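Long-range contact in pectate lyase/Amb allergen (Acidovorax citrulli, PDB 4HWV), which probably cleaves pectate by beta-elimination as a calcium-binding, secreted polysaccharide lyase of family 1: residues Tyr103-Ala109 against Cys150-Gln155. Coordinates in Å, arbitrary orientation, origin at the centre of the assembly. Residues are numbered along the deposited sequence.
Sequences YVAGSCA and CAAELQ
Helix 100-105 touches helix 143-159 at Tyr103 and then leads away from it; overall, the chain from Tyr103 round to Cys108 runs in the opposite direction to 150-155. Helix 100-105 runs out at Gly106. Extended Ser107 (-131/179) is the N-cap of helix 108-111: with chi1 p, its OG accepts from Ala109 N (3.2 Å) and donates to Tyr103 O (2.8 Å). The register sets Tyr103 CA 5.1 Å from Ala151 CA and Cys108 CA 5.3 Å from Cys150 CA. The Ala151 methyl fills a hollow walled by Tyr103 CB and Val104 CG2 (each 4.3 Å from Ala151 CB), Ala109 CB (4.4 Å) and Ser107 OG (4.0 Å); Ala109 CB also lies 4.2 Å from Cys150 CB. Tyr103, chi1 m, lays its ring along helix 143-159: Gln155 CB sits over one face in a CH-pi contact, 3.7 Å from the ring centroid, and Leu154 CG lies at the edge, 3.7 Å from Tyr103 CD1. Tyr103 OH and Gln155 NE2 both hydrogen-bond to Asn90 OD1, and Gln155 OE1 accepts from Asp208 N. Leu154 (chi1 t) reaches into the bend, its CD2 3.6 Å from Gly106 O and 4.2 Å from Ser107 CB. Cys108 (chi1 p) and Cys150 (chi1 m) join SG to SG at 2.0 Å, chi3 -101°. These helices, between strands 86-88 and 160-163, are thus clamped together outside the right-handed parallel beta-helix by van der Waals packing and one disulfide, a crosslink consistent with the oxidising surroundings of a secreted protein.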
ATOM      1  N   TYR A 103      -9.807 -11.176 -16.766  1.00  5.21           N
ATOM      2  CA  TYR A 103      -8.903 -12.224 -17.227  1.00  4.75           C
ATOM      3  C   TYR A 103      -9.623 -13.562 -17.371  1.00  5.10           C
ATOM      4  O   TYR A 103      -9.367 -14.308 -18.321  1.00  6.21           O
ATOM      5  CB  TYR A 103      -7.695 -12.367 -16.303  1.00  4.58           C
ATOM      6  CG  TYR A 103      -6.630 -11.315 -16.521  1.00  4.32           C
ATOM      7  CD1 TYR A 103      -5.972 -11.227 -17.740  1.00  4.92           C
ATOM      8  CD2 TYR A 103      -6.248 -10.452 -15.508  1.00  4.20           C
ATOM      9  CE1 TYR A 103      -4.996 -10.289 -17.957  1.00  4.48           C
ATOM     10  CE2 TYR A 103      -5.250  -9.502 -15.714  1.00  4.39           C
ATOM     11  CZ  TYR A 103      -4.630  -9.435 -16.937  1.00  4.27           C
ATOM     12  OH  TYR A 103      -3.637  -8.519 -17.155  1.00  4.63           O
ATOM     13  N   VAL A 104     -10.530 -13.860 -16.443  1.00  5.52           N
ATOM     14  CA  VAL A 104     -11.320 -15.089 -16.540  1.00  6.10           C
ATOM     15  C   VAL A 104     -12.266 -15.032 -17.755  1.00  6.43           C
ATOM     16  O   VAL A 104     -12.316 -15.969 -18.561  1.00  7.14           O
ATOM     17  CB  VAL A 104     -12.093 -15.359 -15.240  1.00  6.40           C
ATOM     18  CG1 VAL A 104     -13.107 -16.499 -15.435  1.00  7.06           C
ATOM     19  CG2 VAL A 104     -11.095 -15.659 -14.115  1.00  6.56           C
ATOM     20  N   ALA A 105     -12.987 -13.920 -17.895  1.00  6.13           N
ATOM     21  CA  ALA A 105     -13.982 -13.774 -18.956  1.00  7.14           C
ATOM     22  C   ALA A 105     -13.363 -13.729 -20.346  1.00  7.95           C
ATOM     23  O   ALA A 105     -13.991 -14.148 -21.310  1.00  9.67           O
ATOM     24  CB  ALA A 105     -14.829 -12.518 -18.724  1.00  7.58           C
ATOM     25  N   GLY A 106     -12.132 -13.230 -20.451  1.00  8.06           N
ATOM     26  CA  GLY A 106     -11.521 -12.971 -21.750  1.00  9.25           C
ATOM     27  C   GLY A 106     -10.482 -14.020 -22.136  1.00  9.60           C
ATOM     28  O   GLY A 106      -9.730 -13.834 -23.099  1.00 10.99           O
ATOM     29  N   SER A 107     -10.464 -15.128 -21.402  1.00  8.35           N
ATOM     30  CA  SER A 107      -9.543 -16.230 -21.644  1.00  8.15           C
ATOM     31  C   SER A 107     -10.317 -17.536 -21.673  1.00  8.99           C
ATOM     32  O   SER A 107     -11.556 -17.565 -21.471  1.00  9.33           O
ATOM     33  CB  SER A 107      -8.467 -16.308 -20.565  1.00  7.48           C
ATOM     34  OG  SER A 107      -9.025 -16.854 -19.369  1.00  7.42           O
ATOM     35  N   CYS A 108      -9.594 -18.623 -21.904  1.00  9.40           N
ATOM     36  CA  CYS A 108     -10.216 -19.941 -21.968  1.00  9.69           C
ATOM     37  C   CYS A 108     -10.766 -20.419 -20.614  1.00  9.12           C
ATOM     38  O   CYS A 108     -11.480 -21.405 -20.558  1.00 10.04           O
ATOM     39  CB  CYS A 108      -9.297 -20.987 -22.629  1.00 10.79           C
ATOM     40  SG  CYS A 108      -7.535 -21.041 -22.167  1.00 12.12           S
ATOM     41  N   ALA A 109     -10.459 -19.711 -19.529  1.00  8.73           N
ATOM     42  CA  ALA A 109     -11.113 -19.983 -18.239  1.00  8.02           C
ATOM     43  C   ALA A 109     -12.629 -19.966 -18.407  1.00  8.32           C
ATOM     44  O   ALA A 109     -13.334 -20.784 -17.830  1.00  8.80           O
ATOM     45  CB  ALA A 109     -10.697 -18.958 -17.195  1.00  7.89           C
ATOM     46  N   CYS A 150      -5.316 -20.718 -17.875  1.00  6.18           N
ATOM     47  CA  CYS A 150      -5.821 -19.883 -18.977  1.00  7.35           C
ATOM     48  C   CYS A 150      -5.787 -18.414 -18.607  1.00  6.33           C
ATOM     49  O   CYS A 150      -5.355 -17.579 -19.397  1.00  6.85           O
ATOM     50  CB  CYS A 150      -7.278 -20.233 -19.304  1.00  8.35           C
ATOM     51  SG  CYS A 150      -7.518 -21.743 -20.249  1.00 10.80           S
ATOM     52  N   ALA A 151      -6.306 -18.092 -17.423  1.00  6.16           N
ATOM     53  CA  ALA A 151      -6.370 -16.701 -17.001  1.00  5.62           C
ATOM     54  C   ALA A 151      -4.968 -16.148 -16.767  1.00  5.56           C
ATOM     55  O   ALA A 151      -4.671 -15.026 -17.162  1.00  5.52           O
ATOM     56  CB  ALA A 151      -7.245 -16.566 -15.754  1.00  5.70           C
ATOM     57  N   ALA A 152      -4.113 -16.949 -16.148  1.00  5.35           N
ATOM     58  CA  ALA A 152      -2.738 -16.530 -15.854  1.00  5.35           C
ATOM     59  C   ALA A 152      -1.949 -16.303 -17.129  1.00  5.31           C
ATOM     60  O   ALA A 152      -1.092 -15.425 -17.178  1.00  5.56           O
ATOM     61  CB  ALA A 152      -2.035 -17.578 -14.986  1.00  5.38           C
ATOM     62  N   GLU A 153      -2.199 -17.131 -18.142  1.00  5.60           N
ATOM     63  CA  GLU A 153      -1.498 -16.997 -19.411  1.00  5.98           C
ATOM     64  C   GLU A 153      -1.821 -15.676 -20.098  1.00  6.21           C
ATOM     65  O   GLU A 153      -0.936 -15.034 -20.664  1.00  5.92           O
ATOM     66  CB  GLU A 153      -1.820 -18.162 -20.338  1.00  7.57           C
ATOM     67  CG  GLU A 153      -1.047 -18.091 -21.644  1.00 10.29           C
ATOM     68  CD  GLU A 153       0.430 -18.288 -21.437  1.00 12.73           C
ATOM     69  OE1 GLU A 153       0.826 -19.064 -20.538  1.00 14.71           O
ATOM     70  OE2 GLU A 153       1.200 -17.664 -22.174  1.00 14.44           O
ATOM     71  N   LEU A 154      -3.090 -15.268 -20.057  1.00  4.92           N
ATOM     72  CA  LEU A 154      -3.467 -13.960 -20.593  1.00  5.16           C
ATOM     73  C   LEU A 154      -2.810 -12.847 -19.770  1.00  4.20           C
ATOM     74  O   LEU A 154      -2.246 -11.926 -20.344  1.00  5.29           O
ATOM     75  CB  LEU A 154      -4.995 -13.802 -20.654  1.00  5.94           C
ATOM     76  CG  LEU A 154      -5.497 -12.452 -21.193  1.00  6.42           C
ATOM     77  CD1 LEU A 154      -4.914 -12.154 -22.579  1.00  7.79           C
ATOM     78  CD2 LEU A 154      -7.015 -12.408 -21.235  1.00  6.89           C
ATOM     79  N   GLN A 155      -2.839 -12.932 -18.439  1.00  4.38           N
ATOM     80  CA  GLN A 155      -2.155 -11.903 -17.657  1.00  3.61           C
ATOM     81  C   GLN A 155      -0.663 -11.835 -17.986  1.00  4.03           C
ATOM     82  O   GLN A 155      -0.114 -10.744 -18.118  1.00  4.40           O
ATOM     83  CB  GLN A 155      -2.399 -12.070 -16.135  1.00  4.07           C
ATOM     84  CG  GLN A 155      -1.722 -10.959 -15.333  1.00  3.84           C
ATOM     85  CD  GLN A 155      -2.200 -10.856 -13.903  1.00  3.81           C
ATOM     86  OE1 GLN A 155      -2.274 -11.861 -13.199  1.00  4.09           O
ATOM     87  NE2 GLN A 155      -2.563  -9.647 -13.478  1.00  4.60           N
TER